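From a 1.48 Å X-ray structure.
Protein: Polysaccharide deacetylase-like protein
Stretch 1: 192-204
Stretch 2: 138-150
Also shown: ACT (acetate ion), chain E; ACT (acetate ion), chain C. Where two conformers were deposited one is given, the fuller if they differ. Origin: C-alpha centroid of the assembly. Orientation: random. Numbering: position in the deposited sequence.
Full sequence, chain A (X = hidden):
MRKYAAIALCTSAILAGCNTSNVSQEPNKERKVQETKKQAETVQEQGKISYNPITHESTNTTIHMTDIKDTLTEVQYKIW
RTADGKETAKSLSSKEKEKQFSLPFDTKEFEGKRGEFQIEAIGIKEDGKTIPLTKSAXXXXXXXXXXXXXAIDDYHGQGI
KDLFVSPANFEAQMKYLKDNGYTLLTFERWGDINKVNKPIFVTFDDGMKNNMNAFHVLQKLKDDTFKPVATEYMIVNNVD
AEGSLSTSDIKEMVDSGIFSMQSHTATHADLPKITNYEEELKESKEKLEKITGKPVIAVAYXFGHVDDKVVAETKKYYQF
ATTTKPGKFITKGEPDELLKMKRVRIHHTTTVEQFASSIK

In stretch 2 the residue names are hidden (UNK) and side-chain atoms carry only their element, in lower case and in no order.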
ATOM      1  N   ASP A 192       2.512  -3.300   5.588  1.00 17.44           N
ATOM      2  CA  ASP A 192       1.664  -4.468   5.345  1.00 18.43           C
ATOM      3  C   ASP A 192       1.394  -4.750   3.867  1.00 18.12           C
ATOM      4  O   ASP A 192       0.627  -5.666   3.548  1.00 18.75           O
ATOM      5  CB  ASP A 192       0.315  -4.323   6.056  1.00 18.62           C
ATOM      6  CG  ASP A 192       0.435  -4.351   7.565  1.00 24.94           C
ATOM      7  OD1 ASP A 192       1.437  -4.890   8.096  1.00 25.39           O
ATOM      8  OD2 ASP A 192      -0.498  -3.839   8.226  1.00 25.09           O
ATOM      9  N   ILE A 193       1.997  -3.983   2.961  1.00 17.25           N
ATOM     10  CA  ILE A 193       1.668  -4.150   1.539  1.00 15.65           C
ATOM     11  C   ILE A 193       1.935  -5.556   0.992  1.00 15.91           C
ATOM     12  O   ILE A 193       1.253  -5.991   0.065  1.00 17.39           O
ATOM     13  CB  ILE A 193       2.345  -3.093   0.633  1.00 16.01           C
ATOM     14  CG1 ILE A 193       3.866  -3.149   0.772  1.00 18.92           C
ATOM     15  CG2 ILE A 193       1.803  -1.699   0.942  1.00 18.49           C
ATOM     16  CD1 ILE A 193       4.599  -2.364  -0.308  1.00 20.34           C
ATOM     17  N   ASN A 194       2.898  -6.270   1.576  1.00 16.83           N
ATOM     18  CA  ASN A 194       3.190  -7.639   1.149  1.00 16.51           C
ATOM     19  C   ASN A 194       2.542  -8.692   2.043  1.00 17.62           C
ATOM     20  O   ASN A 194       2.690  -9.894   1.810  1.00 19.24           O
ATOM     21  CB  ASN A 194       4.700  -7.858   1.061  1.00 19.32           C
ATOM     22  CG  ASN A 194       5.314  -7.127  -0.116  1.00 20.32           C
ATOM     23  OD1 ASN A 194       4.907  -7.338  -1.260  1.00 20.69           O
ATOM     24  ND2 ASN A 194       6.282  -6.250   0.160  1.00 19.68           N
ATOM     25  N   LYS A 195       1.799  -8.227   3.043  1.00 17.24           N
ATOM     26  CA  LYS A 195       1.170  -9.118   4.019  1.00 18.05           C
ATOM     27  C   LYS A 195      -0.335  -9.274   3.790  1.00 16.16           C
ATOM     28  O   LYS A 195      -1.004  -9.998   4.533  1.00 19.49           O
ATOM     29  CB  LYS A 195       1.418  -8.598   5.438  1.00 18.99           C
ATOM     30  CG  LYS A 195       2.892  -8.473   5.802  1.00 22.26           C
ATOM     31  CD  LYS A 195       3.054  -8.009   7.243  1.00 25.01           C
ATOM     32  CE  LYS A 195       4.502  -7.651   7.558  1.00 30.96           C
ATOM     33  NZ  LYS A 195       5.414  -8.809   7.445  1.00 43.04           N
ATOM     34  N   VAL A 196      -0.850  -8.599   2.766  1.00 17.27           N
ATOM     35  CA  VAL A 196      -2.275  -8.634   2.443  1.00 17.62           C
ATOM     36  C   VAL A 196      -2.486  -8.958   0.977  1.00 16.93           C
ATOM     37  O   VAL A 196      -1.592  -8.794   0.154  1.00 17.38           O
ATOM     38  CB  VAL A 196      -2.976  -7.289   2.751  1.00 17.02           C
ATOM     39  CG1 VAL A 196      -2.768  -6.912   4.220  1.00 18.04           C
ATOM     40  CG2 VAL A 196      -2.488  -6.173   1.800  1.00 17.21           C
ATOM     41  N   ASN A 197      -3.681  -9.430   0.658  1.00 17.01           N
ATOM     42  CA  ASN A 197      -4.051  -9.732  -0.715  0.52 16.61           C
ATOM     43  C   ASN A 197      -4.431  -8.458  -1.459  1.00 16.60           C
ATOM     44  O   ASN A 197      -5.170  -7.626  -0.925  1.00 16.65           O
ATOM     45  CB  ASN A 197      -5.239 -10.693  -0.723  0.52 14.60           C
ATOM     46  CG  ASN A 197      -5.601 -11.166  -2.113  0.52 21.79           C
ATOM     47  OD1 ASN A 197      -6.720 -10.951  -2.586  0.52 33.75           O
ATOM     48  ND2 ASN A 197      -4.658 -11.818  -2.780  0.52 17.37           N
ATOM     49  N   LYS A 198      -3.928  -8.316  -2.680  1.00 15.34           N
ATOM     50  CA  LYS A 198      -4.310  -7.207  -3.558  1.00 16.05           C
ATOM     51  C   LYS A 198      -4.345  -5.845  -2.861  1.00 16.78           C
ATOM     52  O   LYS A 198      -5.398  -5.203  -2.786  1.00 15.67           O
ATOM     53  CB  LYS A 198      -5.668  -7.505  -4.198  1.00 17.64           C
ATOM     54  CG  LYS A 198      -5.680  -8.745  -5.073  1.00 18.42           C
ATOM     55  CD  LYS A 198      -7.043  -8.906  -5.741  1.00 20.53           C
ATOM     56  CE  LYS A 198      -7.120 -10.189  -6.529  1.00 24.20           C
ATOM     57  NZ  LYS A 198      -8.425 -10.285  -7.243  1.00 25.67           N
ATOM     58  N   PRO A 199      -3.197  -5.402  -2.338  1.00 15.63           N
ATOM     59  CA  PRO A 199      -3.137  -4.089  -1.689  1.00 14.63           C
ATOM     60  C   PRO A 199      -3.466  -2.968  -2.665  1.00 15.42           C
ATOM     61  O   PRO A 199      -3.100  -3.038  -3.836  1.00 16.46           O
ATOM     62  CB  PRO A 199      -1.664  -3.983  -1.262  1.00 17.38           C
ATOM     63  CG  PRO A 199      -0.933  -4.887  -2.227  1.00 16.34           C
ATOM     64  CD  PRO A 199      -1.875  -6.054  -2.397  1.00 16.53           C
ATOM     65  N   ILE A 200      -4.161  -1.946  -2.181  1.00 12.57           N
ATOM     66  CA  ILE A 200      -4.485  -0.788  -2.999  1.00 12.32           C
ATOM     67  C   ILE A 200      -4.696   0.422  -2.091  1.00 13.33           C
ATOM     68  O   ILE A 200      -5.183   0.276  -0.966  1.00 14.08           O
ATOM     69  CB  ILE A 200      -5.729  -1.063  -3.883  1.00 11.99           C
ATOM     70  CG1 ILE A 200      -5.945   0.072  -4.890  1.00 14.03           C
ATOM     71  CG2 ILE A 200      -6.987  -1.310  -3.027  1.00 15.15           C
ATOM     72  CD1 ILE A 200      -6.842  -0.349  -6.072  1.00 15.15           C
ATOM     73  N   PHE A 201      -4.302   1.598  -2.575  1.00 14.00           N
ATOM     74  CA  PHE A 201      -4.470   2.841  -1.835  1.00 12.63           C
ATOM     75  C   PHE A 201      -5.443   3.738  -2.572  1.00 14.58           C
ATOM     76  O   PHE A 201      -5.178   4.147  -3.700  1.00 18.68           O
ATOM     77  CB  PHE A 201      -3.124   3.573  -1.702  1.00 14.13           C
ATOM     78  CG  PHE A 201      -2.216   2.976  -0.668  1.00 16.56           C
ATOM     79  CD1 PHE A 201      -1.681   1.711  -0.842  1.00 15.41           C
ATOM     80  CD2 PHE A 201      -1.894   3.680   0.480  1.00 19.74           C
ATOM     81  CE1 PHE A 201      -0.845   1.149   0.115  1.00 18.45           C
ATOM     82  CE2 PHE A 201      -1.058   3.128   1.437  1.00 18.56           C
ATOM     83  CZ  PHE A 201      -0.537   1.869   1.258  1.00 20.86           C
ATOM     84  N   VAL A 202      -6.579   4.022  -1.947  1.00 12.14           N
ATOM     85  CA  VAL A 202      -7.511   4.999  -2.487  1.00 12.42           C
ATOM     86  C   VAL A 202      -7.127   6.362  -1.909  1.00 13.54           C
ATOM     87  O   VAL A 202      -7.066   6.520  -0.683  1.00 13.60           O
ATOM     88  CB  VAL A 202      -8.958   4.668  -2.096  1.00 12.84           C
ATOM     89  CG1 VAL A 202      -9.923   5.716  -2.655  1.00 15.35           C
ATOM     90  CG2 VAL A 202      -9.335   3.257  -2.584  1.00 15.19           C
ATOM     91  N   THR A 203      -6.842   7.329  -2.784  1.00 11.71           N
ATOM     92  CA  THR A 203      -6.487   8.679  -2.322  1.00 10.87           C
ATOM     93  C   THR A 203      -7.321   9.748  -3.015  1.00 12.93           C
ATOM     94  O   THR A 203      -7.753   9.576  -4.164  1.00 12.99           O
ATOM     95  CB  THR A 203      -4.966   9.032  -2.494  1.00 12.76           C
ATOM     96  OG1 THR A 203      -4.685   9.409  -3.850  1.00 14.71           O
ATOM     97  CG2 THR A 203      -4.068   7.866  -2.078  1.00 14.70           C
ATOM     98  N   PHE A 204      -7.504  10.859  -2.304  1.00 12.06           N
ATOM     99  CA  PHE A 204      -8.252  12.020  -2.776  1.00 13.49           C
ATOM    100  C   PHE A 204      -7.390  13.248  -2.608  1.00 12.36           C
ATOM    101  O   PHE A 204      -6.749  13.422  -1.562  1.00 13.53           O
ATOM    102  CB  PHE A 204      -9.510  12.217  -1.932  1.00 12.51           C
ATOM    103  CG  PHE A 204     -10.458  11.068  -1.988  1.00 11.27           C
ATOM    104  CD1 PHE A 204     -10.334  10.019  -1.093  1.00 13.37           C
ATOM    105  CD2 PHE A 204     -11.477  11.032  -2.930  1.00 12.49           C
ATOM    106  CE1 PHE A 204     -11.203   8.934  -1.130  1.00 15.32           C
ATOM    107  CE2 PHE A 204     -12.354   9.946  -2.976  1.00 13.99           C
ATOM    108  CZ  PHE A 204     -12.215   8.896  -2.073  1.00 13.34           C
ATOM    109  N   UNK A 138      10.375 -14.989   2.916  1.00 19.33           N
ATOM    110  CA  UNK A 138      10.848 -14.467   1.645  1.00 21.16           C
ATOM    111  C   UNK A 138       9.738 -13.618   1.043  1.00 18.21           C
ATOM    112  O   UNK A 138       8.564 -13.979   1.110  1.00 19.41           O
ATOM    113  c   UNK A 138      11.248 -15.594   0.677  1.00 21.52           C
ATOM    114  c   UNK A 138      12.447 -16.024  -1.518  1.00 35.50           C
ATOM    115  c   UNK A 138      10.088 -16.561   0.436  1.00 27.41           C
ATOM    116  c   UNK A 138      11.770 -15.008  -0.636  1.00 29.89           C
ATOM    117  N   UNK A 139      10.106 -12.475   0.474  1.00 19.44           N
ATOM    118  CA  UNK A 139       9.105 -11.567  -0.069  1.00 20.02           C
ATOM    119  C   UNK A 139       9.301 -11.305  -1.556  1.00 19.48           C
ATOM    120  O   UNK A 139      10.342 -10.803  -1.980  1.00 21.94           O
ATOM    121  c   UNK A 139       8.062  -9.282   0.065  1.00 19.78           C
ATOM    122  o   UNK A 139       8.759 -10.455   2.063  1.00 24.74           O
ATOM    123  c   UNK A 139       9.093 -10.225   0.687  1.00 19.81           C
ATOM    124  N   UNK A 140       8.289 -11.667  -2.338  1.00 17.30           N
ATOM    125  CA  UNK A 140       8.223 -11.307  -3.747  1.00 19.42           C
ATOM    126  C   UNK A 140       7.359 -10.057  -3.862  1.00 19.06           C
ATOM    127  O   UNK A 140       6.137 -10.123  -3.731  1.00 18.63           O
ATOM    128  c   UNK A 140       7.643 -12.473  -4.566  1.00 21.53           C
ATOM    129  c   UNK A 140       9.394 -15.712  -3.679  1.00 24.07           C
ATOM    130  c   UNK A 140      10.295 -15.837  -4.716  1.00 24.00           C
ATOM    131  c   UNK A 140      10.334 -14.880  -5.708  1.00 24.29           C
ATOM    132  c   UNK A 140       8.559 -13.668  -4.627  1.00 19.70           C
ATOM    133  c   UNK A 140       9.473 -13.799  -5.658  1.00 21.62           C
ATOM    134  c   UNK A 140       8.534 -14.629  -3.633  1.00 22.19           C
ATOM    135  N   UNK A 141       8.007  -8.917  -4.084  1.00 19.82           N
ATOM    136  CA  UNK A 141       7.338  -7.617  -3.997  1.00 18.97           C
ATOM    137  C   UNK A 141       6.059  -7.532  -4.809  1.00 18.41           C
ATOM    138  O   UNK A 141       6.033  -7.895  -5.986  1.00 21.24           O
ATOM    139  c   UNK A 141       8.280  -6.487  -4.428  1.00 17.83           C
ATOM    140  o   UNK A 141       9.782  -5.907  -1.140  1.00 26.74           O
ATOM    141  c   UNK A 141       8.995  -5.759  -2.104  1.00 23.41           C
ATOM    142  c   UNK A 141       9.440  -6.238  -3.479  1.00 22.81           C
ATOM    143  o   UNK A 141       7.868  -5.241  -1.981  1.00 22.78           O
ATOM    144  N   UNK A 142       4.994  -7.079  -4.156  1.00 18.72           N
ATOM    145  CA  UNK A 142       3.718  -6.863  -4.829  1.00 17.21           C
ATOM    146  C   UNK A 142       3.590  -5.448  -5.353  1.00 18.28           C
ATOM    147  O   UNK A 142       4.041  -4.493  -4.720  1.00 19.55           O
ATOM    148  c   UNK A 142       2.517  -8.533  -3.337  1.00 20.75           C
ATOM    149  n   UNK A 142       0.743  -8.226  -1.709  1.00 15.44           N
ATOM    150  o   UNK A 142       0.537  -9.858  -3.235  1.00 28.04           O
ATOM    151  c   UNK A 142       1.169  -8.919  -2.761  1.00 21.85           C
ATOM    152  c   UNK A 142       2.549  -7.131  -3.874  1.00 19.60           C
ATOM    153  N   UNK A 143       2.956  -5.321  -6.510  1.00 17.33           N
ATOM    154  CA  UNK A 143       2.632  -4.003  -7.039  0.54 17.16           C
ATOM    155  C   UNK A 143       1.499  -3.400  -6.215  1.00 17.57           C
ATOM    156  O   UNK A 143       0.637  -4.115  -5.690  1.00 19.68           O
ATOM    157  c   UNK A 143      -0.618  -5.689 -10.551  0.54 30.28           C
ATOM    158  c   UNK A 143       0.917  -4.765  -8.790  0.54 18.48           C
ATOM    159  c   UNK A 143       0.739  -5.061 -10.271  0.54 25.74           C
ATOM    160  c   UNK A 143       2.252  -4.087  -8.519  0.54 19.08           C
ATOM    161  n   UNK A 143      -0.805  -6.969  -9.812  0.54 32.93           N
ATOM    162  N   UNK A 144       1.514  -2.078  -6.093  1.00 16.99           N
ATOM    163  CA  UNK A 144       0.534  -1.381  -5.278  1.00 17.96           C
ATOM    164  C   UNK A 144      -0.023  -0.208  -6.080  1.00 15.44           C
ATOM    165  O   UNK A 144       0.638   0.813  -6.218  1.00 17.47           O
ATOM    166  c   UNK A 144       1.852  -1.959  -3.192  1.00 20.54           C
ATOM    167  c   UNK A 144       1.179  -0.829  -3.990  1.00 17.92           C
ATOM    168  c   UNK A 144       0.140  -0.137  -3.129  1.00 19.51           C
ATOM    169  N   UNK A 145      -1.237  -0.367  -6.634  1.00 12.83           N
ATOM    170  CA  UNK A 145      -1.852   0.790  -7.290  1.00 13.12           C
ATOM    171  C   UNK A 145      -2.285   1.813  -6.253  1.00 13.41           C
ATOM    172  O   UNK A 145      -2.866   1.466  -5.219  1.00 14.44           O
ATOM    173  c   UNK A 145      -3.316  -1.142  -7.375  1.00 20.78           C
ATOM    174  c   UNK A 145      -2.022  -1.605  -6.768  1.00 14.04           C
ATOM    175  c   UNK A 145      -3.064   0.204  -8.019  1.00 14.75           C
ATOM    176  N   UNK A 146      -1.997   3.074  -6.550  1.00 13.90           N
ATOM    177  CA  UNK A 146      -2.372   4.184  -5.690  1.00 15.34           C
ATOM    178  C   UNK A 146      -3.314   5.063  -6.510  1.00 12.99           C
ATOM    179  O   UNK A 146      -2.881   5.801  -7.393  1.00 14.58           O
ATOM    180  c   UNK A 146      -1.550   6.118  -4.298  1.00 16.91           C
ATOM    181  c   UNK A 146      -0.157   4.029  -4.512  1.00 15.87           C
ATOM    182  c   UNK A 146      -1.137   4.971  -5.220  1.00 15.49           C
ATOM    183  N   UNK A 147      -4.611   4.934  -6.241  1.00 13.76           N
ATOM    184  CA  UNK A 147      -5.633   5.656  -7.008  1.00 12.99           C
ATOM    185  C   UNK A 147      -5.684   7.125  -6.633  1.00 12.83           C
ATOM    186  O   UNK A 147      -5.556   7.481  -5.459  1.00 15.01           O
ATOM    187  c   UNK A 147      -8.451   2.986  -6.588  1.00 14.93           C
ATOM    188  c   UNK A 147      -7.003   5.047  -6.741  1.00 12.72           C
ATOM    189  c   UNK A 147      -7.201   3.605  -7.218  1.00 15.44           C
ATOM    190  c   UNK A 147      -7.335   3.605  -8.738  1.00 22.54           C
ATOM    191  N   UNK A 148      -5.894   7.977  -7.636  1.00 11.68           N
ATOM    192  CA  UNK A 148      -6.029   9.408  -7.412  1.00 12.64           C
ATOM    193  C   UNK A 148      -7.402   9.911  -7.863  1.00 14.66           C
ATOM    194  O   UNK A 148      -7.716   9.901  -9.064  1.00 15.02           O
ATOM    195  c   UNK A 148      -5.093  11.693  -8.031  1.00 16.92           C
ATOM    196  c   UNK A 148      -4.946  10.172  -8.160  1.00 13.42           C
ATOM    197  c   UNK A 148      -3.980  11.955 -10.530  1.00 18.20           C
ATOM    198  s   UNK A 148      -3.800  12.605  -8.872  1.00 20.76           S
ATOM    199  N   UNK A 149      -8.207  10.320  -6.885  1.00 13.30           N
ATOM    200  CA  UNK A 149      -9.473  11.005  -7.122  1.00 11.56           C
ATOM    201  C   UNK A 149      -9.368  12.470  -6.742  1.00 13.05           C
ATOM    202  O   UNK A 149      -8.459  12.867  -6.005  1.00 13.53           O
ATOM    203  c   UNK A 149     -10.570  10.379  -6.271  1.00 12.78           C
ATOM    204  c   UNK A 149     -12.338   7.521  -8.020  1.00 12.64           C
ATOM    205  o   UNK A 149     -12.138   5.145  -7.752  1.00 14.43           O
ATOM    206  c   UNK A 149     -10.972   8.982  -6.671  1.00 11.57           C
ATOM    207  c   UNK A 149     -11.946   8.779  -7.651  1.00 12.87           C
ATOM    208  c   UNK A 149     -10.794   6.589  -6.435  1.00 13.41           C
ATOM    209  c   UNK A 149     -10.411   7.869  -6.068  1.00 13.28           C
ATOM    210  c   UNK A 149     -11.763   6.418  -7.402  1.00 12.92           C
ATOM    211  N   UNK A 150     -10.289  13.280  -7.260  1.00 13.38           N
ATOM    212  CA  UNK A 150     -10.424  14.669  -6.851  1.00 14.07           C
ATOM    213  C   UNK A 150     -11.830  14.928  -6.318  1.00 16.29           C
ATOM    214  O   UNK A 150     -12.094  14.677  -5.143  1.00 17.65           O
ATOM    215  c   UNK A 150      -7.701  16.660  -7.868  1.00 23.03           C
ATOM    216  c   UNK A 150      -8.594  15.709  -8.235  1.00 18.19           C
ATOM    217  c   UNK A 150     -10.066  15.607  -8.001  1.00 16.57           C
ATOM    218  c   UNK A 150      -6.595  15.083  -8.919  1.00 20.62           C
ATOM    219  n   UNK A 150      -7.869  14.726  -8.875  1.00 22.77           N
ATOM    220  n   UNK A 150      -6.465  16.244  -8.305  1.00 24.09           N
TER
HETATM  221  C   ACT E1363      -8.928  -8.357 -10.125  1.00 33.64           C
HETATM  222  O   ACT E1363      -9.206  -7.144 -10.231  1.00 24.73           O
HETATM  223  OXT ACT E1363      -7.970  -8.626  -9.372  1.00 36.12           O
HETATM  224  CH3 ACT E1363      -9.695  -9.417 -10.859  1.00 39.14           C
HETATM  225  C   ACT C1361      -2.997  17.571  -7.665  1.00 30.96           C
HETATM  226  O   ACT C1361      -4.056  17.222  -7.077  1.00 23.62           O
HETATM  227  OXT ACT C1361      -2.896  18.766  -8.053  1.00 26.72           O
HETATM  228  CH3 ACT C1361      -1.889  16.598  -7.898  1.00 28.80           C
HETATM  229  O   HOH W   1      -2.059 -10.090  -3.646  1.00 23.85           O

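Position 138 carries four side-chain carbons, forked at the first with one arm two carbons long, and lies out of reach of stretch 1; the beta branch and unequal arms make it Ile138. At 139 a single carbon bears one oxygen and one carbon, and the branch carbon reaches the side chain of Asn194. This is the pattern of threonine, and Thr139 sets CG2 3.5 Å from CG of Asn194. Position 140 has one carbon followed by a ring of six carbons without a hydroxyl, pointing away from stretch 1: Phe140.

At 141 three carbons end in two oxygens, one of which meets the amide of Asn194; a carboxylate on a chain of this length is Glu141. It starts sideways, but its end returns to accept a hydrogen bond from Asn194, ND2 to OE1 at 2.8 Å. The side chain at 142 has the same three carbons, with one oxygen and one nitrogen at the tip, and points toward stretch 1, where its nitrogen meets two backbone carbonyls. This is an amide, Gln142. Its NE2 donates to O of Ile193 at 2.9 Å and to O of Val196 at 3.0 Å, filling both amide hydrogens, while OE1 accepts from a water at 2.6 Å that in turn accepts from N of Lys198. The backbone joins in, N of Gln142 donating to OD1 of Asn194 at 2.9 Å, so the Asn194 amide is used at both ends.

Position 143 is a row of four carbons ending in nitrogen, exposed and directed away: Lys143. At 144 one carbon carries two others, close to Ile193, Pro199 and Phe201; this is Val144, whose CG1 packs 3.5 Å from CD1 of Phe201. Three carbons at 145 close a ring onto the backbone nitrogen and lie against O of Pro199 and the side chain of Ile200, giving Pro145, with CD 3.4 Å from O of Pro199. Lacking an N-H, it offers only its carbonyl to the pairing, and O accepts from N of Phe201 at 3.0 Å.

Position 146 repeats the three-carbon fork, near Phe201 and Thr203, and is Val146. At 147 four carbons fork at the second, against Ile200 and Val202: Leu147, with CD1 3.7 Å from CD1 of Ile200. Its N donates to O of Phe201 at 2.7 Å, and its O accepts from both N and OG1 of Thr203, at 3.0 and 2.7 Å. Position 148 is unbranched, two carbons, sulfur and a carbon, lightly touched by Thr203: Met148. At 149 one carbon leads to a six-carbon ring bearing an oxygen, beside Val202 and Phe204: Tyr149. Its N donates to O of Thr203 at 2.9 Å, and its ring lies near parallel to that of Phe204 but slid aside, centroids 5.5 Å apart. At 150 one carbon leads to a five-membered ring of three carbons and two nitrogens, pointing away from stretch 1 without touching it: His150, whose NE2 donates to O of an acetate at 2.9 Å.

The contact therefore has two parts. Paired parallel strands place Phe201, Thr203, Val146 and Met148 on one sheet face and Val202, Phe204, Leu147 and Tyr149 on the other. Before them, Asn194 and Gln142 exchange amide hydrogen bonds with the opposing loop, tying together segments that lie outside the strand ladder.

Stretch 2 (138-150) ITFEQKVPVLMYH
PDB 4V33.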